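Local coordinates for ABC transporter, periplasmic substrate-binding protein (Vibrio cholerae O1 biovar eltor, PDB 1TWY) that probably binds phosphate in the periplasm as the substrate receptor of an ABC-type phosphate transporter, at residues 40-48 / 266-274. Numbering follows the deposited sequence.
Sequences RIMDVLAEK and KLIVEYGYI
I41, on helix 36-52, fits between I268, Y271 and Y273 at the C-terminal end of helix 262-270, where a Schellman motif finishes that helix within a lobe of the periplasmic binding protein fold. The short helical segments run roughly antiparallel at 147°, their axes 10.3 Å apart, and no hydrogen bond crosses between them; apolar packing holds them. The tight part is apolar, aliphatic carbons packed on each other and on two tyrosine rings. With CG1 swung opposite the backbone N (chi1 -170°), I41 extends CD1 to Y271, 3.8 Å from Y271 CG. I41 CB lies 3.8 Å from Y273 CE2. One turn on, L45 splits its branches: L45 CD1 meets CG1 and CD1 of I268, and L45 CD2 slides past L267, 4.0 Å from L267 CD1. Behind this layer, I268 touches L100 and A101 of strand 96-109, while M42 and A46 touch V60 of strand 57-62, so both helices lie on the sheet. L45 also touches L259 of helix 250-260.

In the Schellman turn Y273 N is bonded to I268 O and G272 N to V269 O; the chain turns at G272, at positive phi, between Y271 and Y273, and both tyrosines point toward helix 36-52. The Y273 ring also meets that of F239, planes at about 45°. Toward solvent the packing is sparser. Y271 is exposed, and its outer end meets V44, with V44 CG2 4.0 Å from Y271 OH. R40, also exposed, crosses Y273 at about a right angle, its NH1 3.6 Å from Y273 OH without a hydrogen bond. Farther along, K266 is salt-bridged to E270 within its own helix, and the bent chain of K48 curls over L267, placing K48 NZ 3.9 Å from the methyl carbon L267 CD1.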
ATOM      1  N   ARG A  40       5.595  -6.765  -6.593  1.00 25.51           N
ATOM      2  CA  ARG A  40       5.372  -6.125  -7.943  1.00 24.47           C
ATOM      3  C   ARG A  40       6.698  -5.396  -8.331  1.00 22.50           C
ATOM      4  O   ARG A  40       7.347  -5.710  -9.319  1.00 31.25           O
ATOM      5  CB  ARG A  40       4.196  -5.132  -7.847  1.00 28.12           C
ATOM      6  CG  ARG A  40       2.830  -5.839  -7.510  1.00 39.53           C
ATOM      7  CD  ARG A  40       1.581  -4.987  -7.847  1.00 42.41           C
ATOM      8  NE  ARG A  40       1.679  -4.525  -9.230  1.00 52.26           N
ATOM      9  CZ  ARG A  40       1.597  -3.260  -9.627  1.00 58.66           C
ATOM     10  NH1 ARG A  40       1.417  -2.264  -8.753  1.00 60.89           N
ATOM     11  NH2 ARG A  40       1.703  -2.987 -10.920  1.00 56.42           N
ATOM     12  N   ILE A  41       7.253  -4.612  -7.435  1.00 21.33           N
ATOM     13  CA  ILE A  41       8.526  -3.924  -7.773  1.00 22.96           C
ATOM     14  C   ILE A  41       9.722  -4.816  -7.544  1.00 25.13           C
ATOM     15  O   ILE A  41      10.674  -4.773  -8.287  1.00 20.35           O
ATOM     16  CB  ILE A  41       8.620  -2.568  -7.065  1.00 23.93           C
ATOM     17  CG1 ILE A  41       9.788  -1.711  -7.558  1.00 23.65           C
ATOM     18  CG2 ILE A  41       8.738  -2.696  -5.503  1.00 20.44           C
ATOM     19  CD1 ILE A  41       9.742  -1.367  -9.144  1.00 28.87           C
HETATM   20  N   MSE A  42       9.622  -5.754  -6.575  1.00 21.71           N
HETATM   21  CA  MSE A  42      10.776  -6.622  -6.338  1.00 18.13           C
HETATM   22  C   MSE A  42      11.078  -7.539  -7.492  1.00 18.41           C
HETATM   23  O   MSE A  42      12.225  -7.856  -7.767  1.00 23.16           O
HETATM   24  CB  MSE A  42      10.687  -7.424  -5.001  1.00 16.88           C
HETATM   25  CG  MSE A  42      11.823  -8.214  -4.584  1.00 16.41           C
HETATM   26 SE   MSE A  42      13.334  -6.964  -4.180  1.00 27.36          SE
HETATM   27  CE  MSE A  42      12.544  -5.866  -2.804  1.00 22.14           C
ATOM     28  N   ASP A  43      10.007  -7.956  -8.180  1.00 22.71           N
ATOM     29  CA  ASP A  43      10.226  -8.760  -9.364  1.00 23.71           C
ATOM     30  C   ASP A  43      11.144  -8.059 -10.418  1.00 27.11           C
ATOM     31  O   ASP A  43      12.076  -8.621 -10.971  1.00 26.35           O
ATOM     32  CB  ASP A  43       8.888  -9.027 -10.029  1.00 25.19           C
ATOM     33  CG  ASP A  43       8.100 -10.193  -9.408  1.00 27.55           C
ATOM     34  OD1 ASP A  43       8.659 -11.008  -8.610  1.00 27.32           O
ATOM     35  OD2 ASP A  43       6.895 -10.181  -9.554  1.00 29.63           O
ATOM     36  N   VAL A  44      10.897  -6.790 -10.612  1.00 25.06           N
ATOM     37  CA  VAL A  44      11.808  -5.984 -11.465  1.00 23.40           C
ATOM     38  C   VAL A  44      13.215  -5.806 -10.913  1.00 26.82           C
ATOM     39  O   VAL A  44      14.207  -5.934 -11.645  1.00 27.51           O
ATOM     40  CB  VAL A  44      11.238  -4.620 -11.664  1.00 22.10           C
ATOM     41  CG1 VAL A  44      12.128  -3.804 -12.629  1.00 28.31           C
ATOM     42  CG2 VAL A  44       9.795  -4.689 -12.285  1.00 25.23           C
ATOM     43  N   LEU A  45      13.338  -5.554  -9.634  1.00 22.53           N
ATOM     44  CA  LEU A  45      14.652  -5.339  -9.044  1.00 23.96           C
ATOM     45  C   LEU A  45      15.471  -6.616  -9.154  1.00 24.99           C
ATOM     46  O   LEU A  45      16.665  -6.589  -9.378  1.00 28.29           O
ATOM     47  CB  LEU A  45      14.516  -4.847  -7.597  1.00 22.62           C
ATOM     48  CG  LEU A  45      13.798  -3.526  -7.496  1.00 22.19           C
ATOM     49  CD1 LEU A  45      13.497  -3.215  -6.066  1.00 23.56           C
ATOM     50  CD2 LEU A  45      14.765  -2.389  -8.091  1.00 24.97           C
ATOM     51  N   ALA A  46      14.826  -7.732  -8.850  1.00 24.42           N
ATOM     52  CA  ALA A  46      15.481  -9.032  -8.862  1.00 26.00           C
ATOM     53  C   ALA A  46      16.008  -9.339 -10.305  1.00 33.28           C
ATOM     54  O   ALA A  46      17.183  -9.682 -10.491  1.00 33.81           O
ATOM     55  CB  ALA A  46      14.536 -10.135  -8.425  1.00 27.16           C
ATOM     56  N   GLU A  47      15.122  -9.210 -11.287  1.00 34.94           N
ATOM     57  CA  GLU A  47      15.521  -9.470 -12.682  1.00 39.60           C
ATOM     58  C   GLU A  47      16.718  -8.567 -13.061  1.00 36.40           C
ATOM     59  O   GLU A  47      17.690  -9.031 -13.642  1.00 35.78           O
ATOM     60  CB  GLU A  47      14.318  -9.326 -13.638  1.00 39.67           C
ATOM     61  CG  GLU A  47      14.660  -9.443 -15.136  1.00 49.69           C
ATOM     62  CD  GLU A  47      13.477  -9.953 -15.981  1.00 64.53           C
ATOM     63  OE1 GLU A  47      12.797 -10.958 -15.591  1.00 66.51           O
ATOM     64  OE2 GLU A  47      13.209  -9.340 -17.044  1.00 66.36           O
ATOM     65  N   LYS A  48      16.721  -7.302 -12.644  1.00 35.02           N
ATOM     66  CA  LYS A  48      17.884  -6.449 -12.832  1.00 36.72           C
ATOM     67  C   LYS A  48      19.141  -7.007 -12.150  1.00 38.21           C
ATOM     68  O   LYS A  48      20.225  -7.018 -12.731  1.00 39.20           O
ATOM     69  CB  LYS A  48      17.571  -5.006 -12.381  1.00 35.80           C
ATOM     70  CG  LYS A  48      18.729  -3.996 -12.183  1.00 44.45           C
ATOM     71  CD  LYS A  48      19.406  -3.521 -13.489  1.00 55.13           C
ATOM     72  CE  LYS A  48      19.870  -2.070 -13.399  1.00 51.92           C
ATOM     73  NZ  LYS A  48      18.898  -1.162 -14.111  1.00 58.54           N
ATOM     74  N   LYS A 266      16.248   4.391  -8.895  1.00 17.41           N
ATOM     75  CA  LYS A 266      15.841   4.959 -10.173  1.00 15.98           C
ATOM     76  C   LYS A 266      14.580   4.094 -10.626  1.00 14.45           C
ATOM     77  O   LYS A 266      13.565   4.676 -11.083  1.00 18.35           O
ATOM     78  CB  LYS A 266      17.069   4.979 -11.124  1.00 17.98           C
ATOM     79  CG  LYS A 266      16.758   5.383 -12.543  1.00 22.42           C
ATOM     80  CD  LYS A 266      16.176   4.221 -13.394  1.00 29.38           C
ATOM     81  CE  LYS A 266      16.042   4.628 -14.899  1.00 34.99           C
ATOM     82  NZ  LYS A 266      15.366   3.597 -15.771  1.00 36.09           N
ATOM     83  N   LEU A 267      14.790   2.776 -10.502  1.00 17.30           N
ATOM     84  CA  LEU A 267      13.712   1.850 -10.939  1.00 20.89           C
ATOM     85  C   LEU A 267      12.510   2.003 -10.056  1.00 20.07           C
ATOM     86  O   LEU A 267      11.337   2.146 -10.538  1.00 19.22           O
ATOM     87  CB  LEU A 267      14.159   0.434 -10.912  1.00 20.54           C
ATOM     88  CG  LEU A 267      15.046   0.051 -12.083  1.00 22.25           C
ATOM     89  CD1 LEU A 267      15.721  -1.240 -11.836  1.00 23.82           C
ATOM     90  CD2 LEU A 267      14.259  -0.143 -13.367  1.00 32.95           C
ATOM     91  N   ILE A 268      12.737   2.073  -8.767  1.00 18.10           N
ATOM     92  CA  ILE A 268      11.620   2.268  -7.784  1.00 18.93           C
ATOM     93  C   ILE A 268      10.781   3.514  -8.092  1.00 19.70           C
ATOM     94  O   ILE A 268       9.550   3.425  -8.169  1.00 18.62           O
ATOM     95  CB  ILE A 268      12.131   2.203  -6.354  1.00 18.87           C
ATOM     96  CG1 ILE A 268      12.759   0.850  -6.095  1.00 21.30           C
ATOM     97  CG2 ILE A 268      11.015   2.531  -5.325  1.00 20.60           C
ATOM     98  CD1 ILE A 268      13.719   0.775  -4.965  1.00 20.80           C
ATOM     99  N   VAL A 269      11.441   4.676  -8.284  1.00 17.43           N
ATOM    100  CA  VAL A 269      10.846   5.945  -8.595  1.00 17.68           C
ATOM    101  C   VAL A 269      10.072   5.907  -9.924  1.00 18.51           C
ATOM    102  O   VAL A 269       8.974   6.471 -10.064  1.00 22.10           O
ATOM    103  CB  VAL A 269      11.918   7.045  -8.494  1.00 19.38           C
ATOM    104  CG1 VAL A 269      11.431   8.343  -9.066  1.00 24.39           C
ATOM    105  CG2 VAL A 269      12.245   7.164  -7.060  1.00 21.06           C
ATOM    106  N   GLU A 270      10.688   5.306 -10.911  1.00 18.98           N
ATOM    107  CA  GLU A 270      10.088   5.297 -12.194  1.00 18.55           C
ATOM    108  C   GLU A 270       8.805   4.540 -12.226  1.00 19.86           C
ATOM    109  O   GLU A 270       7.926   4.883 -13.028  1.00 22.35           O
ATOM    110  CB  GLU A 270      11.029   4.872 -13.327  1.00 22.87           C
ATOM    111  CG  GLU A 270      11.325   3.451 -13.594  1.00 37.34           C
ATOM    112  CD  GLU A 270      12.138   3.334 -14.894  1.00 22.07           C
ATOM    113  OE1 GLU A 270      11.660   3.884 -15.962  1.00 31.19           O
ATOM    114  OE2 GLU A 270      13.183   2.567 -14.841  1.00 29.34           O
ATOM    115  N   TYR A 271       8.684   3.536 -11.368  1.00 18.92           N
ATOM    116  CA  TYR A 271       7.373   2.813 -11.241  1.00 18.86           C
ATOM    117  C   TYR A 271       6.321   3.481 -10.357  1.00 22.02           C
ATOM    118  O   TYR A 271       5.180   2.967 -10.154  1.00 23.98           O
ATOM    119  CB  TYR A 271       7.633   1.375 -10.882  1.00 24.06           C
ATOM    120  CG  TYR A 271       8.108   0.464 -12.028  1.00 22.93           C
ATOM    121  CD1 TYR A 271       9.399   0.463 -12.513  1.00 21.04           C
ATOM    122  CD2 TYR A 271       7.185  -0.359 -12.705  1.00 21.26           C
ATOM    123  CE1 TYR A 271       9.787  -0.358 -13.570  1.00 22.54           C
ATOM    124  CE2 TYR A 271       7.560  -1.164 -13.703  1.00 24.12           C
ATOM    125  CZ  TYR A 271       8.862  -1.190 -14.146  1.00 21.39           C
ATOM    126  OH  TYR A 271       9.270  -1.954 -15.200  1.00 21.30           O
ATOM    127  N   GLY A 272       6.582   4.667  -9.894  1.00 23.86           N
ATOM    128  CA  GLY A 272       5.611   5.481  -9.140  1.00 23.03           C
ATOM    129  C   GLY A 272       5.701   5.301  -7.659  1.00 21.79           C
ATOM    130  O   GLY A 272       4.860   5.866  -6.978  1.00 25.41           O
ATOM    131  N   TYR A 273       6.784   4.689  -7.122  1.00 17.12           N
ATOM    132  CA  TYR A 273       6.879   4.627  -5.679  1.00 17.52           C
ATOM    133  C   TYR A 273       7.728   5.797  -5.209  1.00 22.02           C
ATOM    134  O   TYR A 273       8.375   6.457  -6.040  1.00 24.10           O
ATOM    135  CB  TYR A 273       7.421   3.310  -5.191  1.00 16.66           C
ATOM    136  CG  TYR A 273       6.623   2.148  -5.702  1.00 20.23           C
ATOM    137  CD1 TYR A 273       5.437   1.845  -5.137  1.00 19.21           C
ATOM    138  CD2 TYR A 273       7.033   1.449  -6.781  1.00 18.24           C
ATOM    139  CE1 TYR A 273       4.703   0.820  -5.596  1.00 18.99           C
ATOM    140  CE2 TYR A 273       6.284   0.394  -7.280  1.00 22.81           C
ATOM    141  CZ  TYR A 273       5.109   0.113  -6.684  1.00 21.98           C
ATOM    142  OH  TYR A 273       4.311  -0.910  -7.150  1.00 21.81           O
ATOM    143  N   ILE A 274       7.725   6.081  -3.940  1.00 18.62           N
ATOM    144  CA  ILE A 274       8.216   7.386  -3.394  1.00 18.22           C
ATOM    145  C   ILE A 274       9.376   7.184  -2.449  1.00 19.28           C
ATOM    146  O   ILE A 274       9.358   6.377  -1.514  1.00 18.94           O
ATOM    147  CB  ILE A 274       7.121   8.129  -2.670  1.00 24.60           C
ATOM    148  CG1 ILE A 274       6.015   8.548  -3.673  1.00 25.68           C
ATOM    149  CG2 ILE A 274       7.629   9.374  -2.005  1.00 29.30           C
ATOM    150  CD1 ILE A 274       4.687   8.000  -3.215  1.00 37.31           C
TER